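Nitrite oxidoreductase subunit B (Kuenenia stuttgartiensis, PDB 7B04) probably relays electrons through three [4Fe-4S] clusters and one [3Fe-4S] cluster in the nitrite oxidoreductase complex of an anammox bacterium. Local coordinates at residues A[31-36]-A[307-312]; A[145-150]-A[168-173]. All coordinates share one frame; numbering follows the deposited sequence.

Contact 1 of 2, residues A[31-36]-A[307-312]; sequences NINRCI and PPRWAP. With SF4 (iron/sulfur cluster), chain B.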
loop_
_atom_site.group_PDB
_atom_site.type_symbol
_atom_site.label_atom_id
_atom_site.label_comp_id
_atom_site.label_asym_id
_atom_site.label_seq_id
_atom_site.Cartn_x
_atom_site.Cartn_y
_atom_site.Cartn_z
ATOM N N ASN A 31 -13.909 11.203 -8.236
ATOM C CA ASN A 31 -14.617 10.108 -8.901
ATOM C C ASN A 31 -14.382 8.845 -8.083
ATOM O O ASN A 31 -13.394 8.134 -8.269
ATOM C CB ASN A 31 -14.150 9.951 -10.343
ATOM C CG ASN A 31 -15.040 9.020 -11.147
ATOM O OD1 ASN A 31 -15.992 8.443 -10.620
ATOM N ND2 ASN A 31 -14.733 8.871 -12.429
ATOM N N ILE A 32 -15.313 8.561 -7.167
ATOM C CA ILE A 32 -15.187 7.399 -6.289
ATOM C C ILE A 32 -15.094 6.107 -7.092
ATOM O O ILE A 32 -14.426 5.153 -6.674
ATOM C CB ILE A 32 -16.365 7.355 -5.294
ATOM C CG1 ILE A 32 -16.432 8.648 -4.482
ATOM C CG2 ILE A 32 -16.239 6.164 -4.361
ATOM C CD1 ILE A 32 -17.618 8.706 -3.545
ATOM N N ASN A 33 -15.750 6.058 -8.253
ATOM C CA ASN A 33 -15.737 4.853 -9.077
ATOM C C ASN A 33 -14.325 4.431 -9.466
ATOM O O ASN A 33 -14.079 3.243 -9.694
ATOM C CB ASN A 33 -16.584 5.075 -10.326
ATOM C CG ASN A 33 -18.051 5.277 -10.004
ATOM O OD1 ASN A 33 -18.695 4.406 -9.422
ATOM N ND2 ASN A 33 -18.586 6.434 -10.378
ATOM N N ARG A 34 -13.394 5.378 -9.561
ATOM C CA ARG A 34 -12.029 5.069 -9.967
ATOM C C ARG A 34 -11.084 4.825 -8.796
ATOM O O ARG A 34 -9.933 4.437 -9.028
ATOM C CB ARG A 34 -11.453 6.205 -10.818
ATOM C CG ARG A 34 -12.071 6.410 -12.183
ATOM C CD ARG A 34 -11.293 7.501 -12.904
ATOM N NE ARG A 34 -11.808 7.802 -14.234
ATOM C CZ ARG A 34 -11.269 8.702 -15.049
ATOM N NH1 ARG A 34 -11.797 8.919 -16.244
ATOM N NH2 ARG A 34 -10.198 9.387 -14.666
ATOM N N CYS A 35 -11.523 5.038 -7.560
ATOM C CA CYS A 35 -10.599 5.011 -6.434
ATOM C C CYS A 35 -10.157 3.588 -6.109
ATOM O O CYS A 35 -10.884 2.616 -6.325
ATOM C CB CYS A 35 -11.239 5.647 -5.201
ATOM S SG CYS A 35 -10.090 5.935 -3.828
ATOM N N ILE A 36 -8.946 3.483 -5.566
ATOM C CA ILE A 36 -8.320 2.207 -5.244
ATOM C C ILE A 36 -7.947 2.095 -3.774
ATOM O O ILE A 36 -7.432 1.052 -3.357
ATOM C CB ILE A 36 -7.083 1.955 -6.130
ATOM C CG1 ILE A 36 -6.071 3.087 -5.962
ATOM C CG2 ILE A 36 -7.491 1.825 -7.589
ATOM C CD1 ILE A 36 -4.853 2.946 -6.840
ATOM N N PRO A 307 -20.857 9.468 -7.128
ATOM C CA PRO A 307 -21.178 8.331 -6.257
ATOM C C PRO A 307 -20.782 7.013 -6.897
ATOM O O PRO A 307 -20.644 6.923 -8.126
ATOM C CB PRO A 307 -22.703 8.431 -6.090
ATOM C CG PRO A 307 -23.034 9.852 -6.430
ATOM C CD PRO A 307 -22.056 10.240 -7.494
ATOM N N PRO A 308 -20.573 5.970 -6.094
ATOM C CA PRO A 308 -20.289 4.650 -6.666
ATOM C C PRO A 308 -21.504 4.097 -7.394
ATOM O O PRO A 308 -22.640 4.215 -6.930
ATOM C CB PRO A 308 -19.933 3.796 -5.443
ATOM C CG PRO A 308 -19.570 4.778 -4.376
ATOM C CD PRO A 308 -20.419 5.983 -4.629
ATOM N N ARG A 309 -21.249 3.481 -8.551
ATOM C CA ARG A 309 -22.321 2.895 -9.349
ATOM C C ARG A 309 -22.936 1.664 -8.695
ATOM O O ARG A 309 -24.049 1.276 -9.064
ATOM C CB ARG A 309 -21.802 2.541 -10.744
ATOM C CG ARG A 309 -20.784 1.418 -10.758
ATOM C CD ARG A 309 -20.491 0.954 -12.173
ATOM N NE ARG A 309 -19.575 -0.182 -12.190
ATOM C CZ ARG A 309 -19.291 -0.897 -13.273
ATOM N NH1 ARG A 309 -18.444 -1.914 -13.194
ATOM N NH2 ARG A 309 -19.854 -0.596 -14.436
ATOM N N TRP A 310 -22.242 1.042 -7.743
ATOM C CA TRP A 310 -22.604 -0.278 -7.248
ATOM C C TRP A 310 -23.159 -0.275 -5.831
ATOM O O TRP A 310 -23.683 -1.305 -5.392
ATOM C CB TRP A 310 -21.381 -1.202 -7.288
ATOM C CG TRP A 310 -20.300 -0.758 -6.354
ATOM C CD1 TRP A 310 -20.114 -1.162 -5.064
ATOM C CD2 TRP A 310 -19.265 0.190 -6.632
ATOM N NE1 TRP A 310 -19.022 -0.528 -4.523
ATOM C CE2 TRP A 310 -18.482 0.306 -5.466
ATOM C CE3 TRP A 310 -18.921 0.948 -7.755
ATOM C CZ2 TRP A 310 -17.377 1.151 -5.393
ATOM C CZ3 TRP A 310 -17.824 1.785 -7.680
ATOM C CH2 TRP A 310 -17.065 1.880 -6.506
ATOM N N ALA A 311 -23.061 0.832 -5.112
ATOM C CA ALA A 311 -23.482 0.846 -3.723
ATOM C C ALA A 311 -25.001 0.981 -3.626
ATOM O O ALA A 311 -25.644 1.491 -4.548
ATOM C CB ALA A 311 -22.812 1.994 -2.976
ATOM N N PRO A 312 -25.595 0.508 -2.531
ATOM C CA PRO A 312 -27.039 0.687 -2.340
ATOM C C PRO A 312 -27.423 2.153 -2.439
ATOM O O PRO A 312 -26.811 3.020 -1.809
ATOM C CB PRO A 312 -27.277 0.135 -0.931
ATOM C CG PRO A 312 -26.194 -0.861 -0.740
ATOM C CD PRO A 312 -24.997 -0.313 -1.466
HETATM FE FE1 SF4 B . -5.534 6.452 -4.230
HETATM FE FE2 SF4 B . -6.159 8.624 -2.684
HETATM FE FE3 SF4 B . -8.153 7.139 -3.833
HETATM FE FE4 SF4 B . -6.546 8.714 -5.392
HETATM S S1 SF4 B . -7.998 9.414 -3.779
HETATM S S2 SF4 B . -7.176 6.563 -5.810
HETATM S S3 SF4 B . -4.554 8.509 -4.297
HETATM S S4 SF4 B . -6.664 6.442 -2.251
#
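N33 joins the two loops by gripping the backbone at P307 and R309 with its side-chain amide. It sits in the 3-10 turn 32-34, just before the cysteine loop of a ferredoxin-type [4Fe-4S] motif. Its CG lies beside the backbone N, anti to the carbonyl carbon (chi1 -65°), and the amide then reaches across to the other loop. OD1 accepts R309 N at 2.9 Å. The donor lies in the carbonyl plane of N33, with a C=O...N angle of 147°. ND2 gives a weak bond to P307 O at 3.1 Å. The same ND2 also donates to N31 OD1 at 3.3 Å, within its own loop. The two loops hold the amide between them, although the bond to P307 is weak, and this is consistent with a fixed rotation. N31 OD1 also takes a weak bond from N33 N, as in an Asx turn.

The apolar part of the contact is I32 against P308. The CG2 branch of I32, anti to the backbone N, meets P308 CG at 3.6 Å, and CD1 lies near P308 CD. Q172 and F320 also pack on I32.

W310 adds an aromatic surface. P308 CB stands 3.5 Å above one face of the indole, offset toward the rim. N33 CA and I32 O lie at the indole edge. N33 OD1 approaches CZ3 obliquely, at 3.3 Å. W310 NE1 hydrogen-bonds to F168 O.

Every residue that takes part is buried. Subunit A packs over this region: M324 of subunit A touches N33 and R309, and E325 of subunit A forms a salt bridge with R34. The turn leads directly into the cluster loop, where C35 SG, anti to its backbone N, binds iron FE3 of the cluster at 2.3 Å.

Contact 2 of 2, residues A[145-150]-A[168-173]; sequences GEDTAK and FFYLQR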
loop_
_atom_site.group_PDB
_atom_site.type_symbol
_atom_site.label_atom_id
_atom_site.label_comp_id
_atom_site.label_asym_id
_atom_site.label_seq_id
_atom_site.Cartn_x
_atom_site.Cartn_y
_atom_site.Cartn_z
ATOM N N GLY A 145 -11.645 -0.467 9.753
ATOM C CA GLY A 145 -12.617 -1.071 8.860
ATOM C C GLY A 145 -12.197 -1.142 7.409
ATOM O O GLY A 145 -13.052 -1.046 6.522
ATOM N N GLU A 146 -10.902 -1.303 7.140
ATOM C CA GLU A 146 -10.423 -1.414 5.767
ATOM C C GLU A 146 -11.042 -2.618 5.067
ATOM O O GLU A 146 -11.029 -3.735 5.592
ATOM C CB GLU A 146 -8.900 -1.521 5.741
ATOM C CG GLU A 146 -8.321 -1.615 4.337
ATOM C CD GLU A 146 -6.832 -1.883 4.334
ATOM O OE1 GLU A 146 -6.259 -2.075 5.427
ATOM O OE2 GLU A 146 -6.232 -1.898 3.238
ATOM N N ASP A 147 -11.578 -2.379 3.867
ATOM C CA ASP A 147 -12.088 -3.436 2.989
ATOM C C ASP A 147 -13.101 -4.331 3.699
ATOM O O ASP A 147 -13.220 -5.521 3.398
ATOM C CB ASP A 147 -10.942 -4.270 2.412
ATOM C CG ASP A 147 -10.054 -3.471 1.479
ATOM O OD1 ASP A 147 -10.539 -2.473 0.905
ATOM O OD2 ASP A 147 -8.871 -3.840 1.319
ATOM N N THR A 148 -13.840 -3.762 4.647
ATOM C CA THR A 148 -14.883 -4.480 5.366
ATOM C C THR A 148 -16.216 -4.200 4.685
ATOM O O THR A 148 -16.660 -3.048 4.630
ATOM C CB THR A 148 -14.926 -4.060 6.834
ATOM O OG1 THR A 148 -13.624 -4.213 7.416
ATOM C CG2 THR A 148 -15.922 -4.914 7.605
ATOM N N ALA A 149 -16.849 -5.248 4.170
ATOM C CA ALA A 149 -18.062 -5.110 3.380
ATOM C C ALA A 149 -19.301 -5.355 4.230
ATOM O O ALA A 149 -19.255 -6.049 5.248
ATOM C CB ALA A 149 -18.051 -6.081 2.196
ATOM N N LYS A 150 -20.413 -4.762 3.804
ATOM C CA LYS A 150 -21.725 -5.088 4.344
ATOM C C LYS A 150 -22.278 -6.283 3.577
ATOM O O LYS A 150 -22.212 -6.316 2.344
ATOM C CB LYS A 150 -22.670 -3.891 4.235
ATOM C CG LYS A 150 -24.000 -4.076 4.943
ATOM C CD LYS A 150 -25.115 -4.369 3.952
ATOM C CE LYS A 150 -26.473 -4.364 4.631
ATOM N NZ LYS A 150 -26.616 -5.493 5.592
ATOM N N PHE A 168 -18.854 -2.476 -0.499
ATOM C CA PHE A 168 -18.089 -1.474 0.230
ATOM C C PHE A 168 -17.430 -0.558 -0.790
ATOM O O PHE A 168 -17.106 -0.986 -1.902
ATOM C CB PHE A 168 -17.036 -2.105 1.156
ATOM C CG PHE A 168 -15.805 -2.600 0.446
ATOM C CD1 PHE A 168 -14.622 -1.883 0.500
ATOM C CD2 PHE A 168 -15.823 -3.791 -0.255
ATOM C CE1 PHE A 168 -13.484 -2.339 -0.132
ATOM C CE2 PHE A 168 -14.687 -4.251 -0.899
ATOM C CZ PHE A 168 -13.518 -3.522 -0.840
ATOM N N PHE A 169 -17.252 0.706 -0.411
ATOM C CA PHE A 169 -16.627 1.687 -1.286
ATOM C C PHE A 169 -15.737 2.590 -0.447
ATOM O O PHE A 169 -15.721 2.516 0.785
ATOM C CB PHE A 169 -17.667 2.505 -2.071
ATOM C CG PHE A 169 -18.486 3.442 -1.225
ATOM C CD1 PHE A 169 -19.648 3.007 -0.612
ATOM C CD2 PHE A 169 -18.103 4.766 -1.059
ATOM C CE1 PHE A 169 -20.408 3.866 0.162
ATOM C CE2 PHE A 169 -18.857 5.629 -0.285
ATOM C CZ PHE A 169 -20.011 5.179 0.324
ATOM N N TYR A 170 -14.992 3.454 -1.128
ATOM C CA TYR A 170 -13.944 4.252 -0.508
ATOM C C TYR A 170 -14.353 5.718 -0.483
ATOM O O TYR A 170 -14.827 6.252 -1.490
ATOM C CB TYR A 170 -12.619 4.080 -1.253
ATOM C CG TYR A 170 -12.116 2.656 -1.268
ATOM C CD1 TYR A 170 -12.021 1.922 -0.094
ATOM C CD2 TYR A 170 -11.736 2.045 -2.456
ATOM C CE1 TYR A 170 -11.563 0.619 -0.100
ATOM C CE2 TYR A 170 -11.275 0.741 -2.473
ATOM C CZ TYR A 170 -11.191 0.034 -1.291
ATOM O OH TYR A 170 -10.732 -1.260 -1.295
ATOM N N LEU A 171 -14.168 6.360 0.667
ATOM C CA LEU A 171 -14.467 7.776 0.837
ATOM C C LEU A 171 -13.172 8.515 1.141
ATOM O O LEU A 171 -12.494 8.208 2.126
ATOM C CB LEU A 171 -15.488 7.990 1.957
ATOM C CG LEU A 171 -16.013 9.411 2.156
ATOM C CD1 LEU A 171 -16.644 9.940 0.877
ATOM C CD2 LEU A 171 -17.009 9.437 3.302
ATOM N N GLN A 172 -12.835 9.479 0.293
ATOM C CA GLN A 172 -11.583 10.221 0.372
ATOM C C GLN A 172 -11.877 11.618 0.903
ATOM O O GLN A 172 -12.572 12.399 0.245
ATOM C CB GLN A 172 -10.904 10.292 -0.996
ATOM C CG GLN A 172 -10.943 8.987 -1.779
ATOM C CD GLN A 172 -12.247 8.791 -2.531
ATOM O OE1 GLN A 172 -13.005 9.738 -2.741
ATOM N NE2 GLN A 172 -12.522 7.555 -2.926
ATOM N N ARG A 173 -11.341 11.937 2.080
ATOM C CA ARG A 173 -11.775 13.103 2.839
ATOM C C ARG A 173 -10.597 13.977 3.243
ATOM O O ARG A 173 -9.605 13.484 3.792
ATOM C CB ARG A 173 -12.550 12.706 4.099
ATOM C CG ARG A 173 -13.526 11.557 3.945
ATOM C CD ARG A 173 -14.506 11.553 5.106
ATOM N NE ARG A 173 -13.841 11.314 6.388
ATOM C CZ ARG A 173 -13.588 12.260 7.288
ATOM N NH1 ARG A 173 -13.960 13.511 7.058
ATOM N NH2 ARG A 173 -12.975 11.953 8.423
#
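The loop 145-150 makes a type II beta turn from G145 to T148 and then runs past the start of strand 169-173, where the CA atoms of A149 and F168 come within 4.8 Å. D147 holds the third position of the turn, with positive phi. Its carboxylate carries the polar part of the contact. A chi1 of -66° puts CG beside the backbone N, and from there OD1 accepts the hydroxyl of Y170 OH at 2.5 Å. The hydroxyl meets OD1 on its syn side, 24° out of the carboxylate plane. OD1 itself lies at the edge of the Y170 ring, near its plane. The carboxylate and this ring are turned 56° from each other.

The same OD1 also lies 3.1 Å from CE1 of F168. The backbone C of D147 stands over one face of the F168 ring, offset toward the rim. Further along the loop, A149 CB touches F168 CD2 obliquely at 4.0 Å, and T148 O approaches F168 CB at 3.6 Å. F168 thus meets the backbone and carboxylate of D147, the backbone O of T148 and the methyl of A149. Within the turn, T148 OG1 donates to E146 O at 3.2 Å, from above the carbonyl plane.

The second carboxylate oxygen, D147 OD2, forms a salt bridge with R919 of subunit A, which also pairs with E146. This positive partner would be expected to stabilise a charged D147 in a buried place. T65 OG1 accepts D147 N. Strand 169-173 pairs antiparallel with strand 62-66, and the Y170 side chain comes within about 6 Å of a [4Fe-4S] cluster. The arrangement is a loop-to-strand packing at the subunit A interface, beside a cluster site of a ferredoxin-type iron-sulfur subunit.

The centres of the two contacts are 11 Å apart. Both segments of contact 2 fall between those of contact 1 in sequence: 31-36 comes first, then 145-150 and 168-173, and 307-312 last. Segments 31-36 and 307-312 follow neighbouring parallel strands of one mixed sheet, 25-31 and 303-306. Strand 169-173 belongs to a separate two-stranded sheet and touches both segments of contact 1. P308 CG packs on F169 CG at 3.6 Å, and I32 CG2 lies near Y170 O. C35 and Q172 line the same cluster pocket. Together the contacts bring distant chain parts to one [4Fe-4S] site, against subunit A.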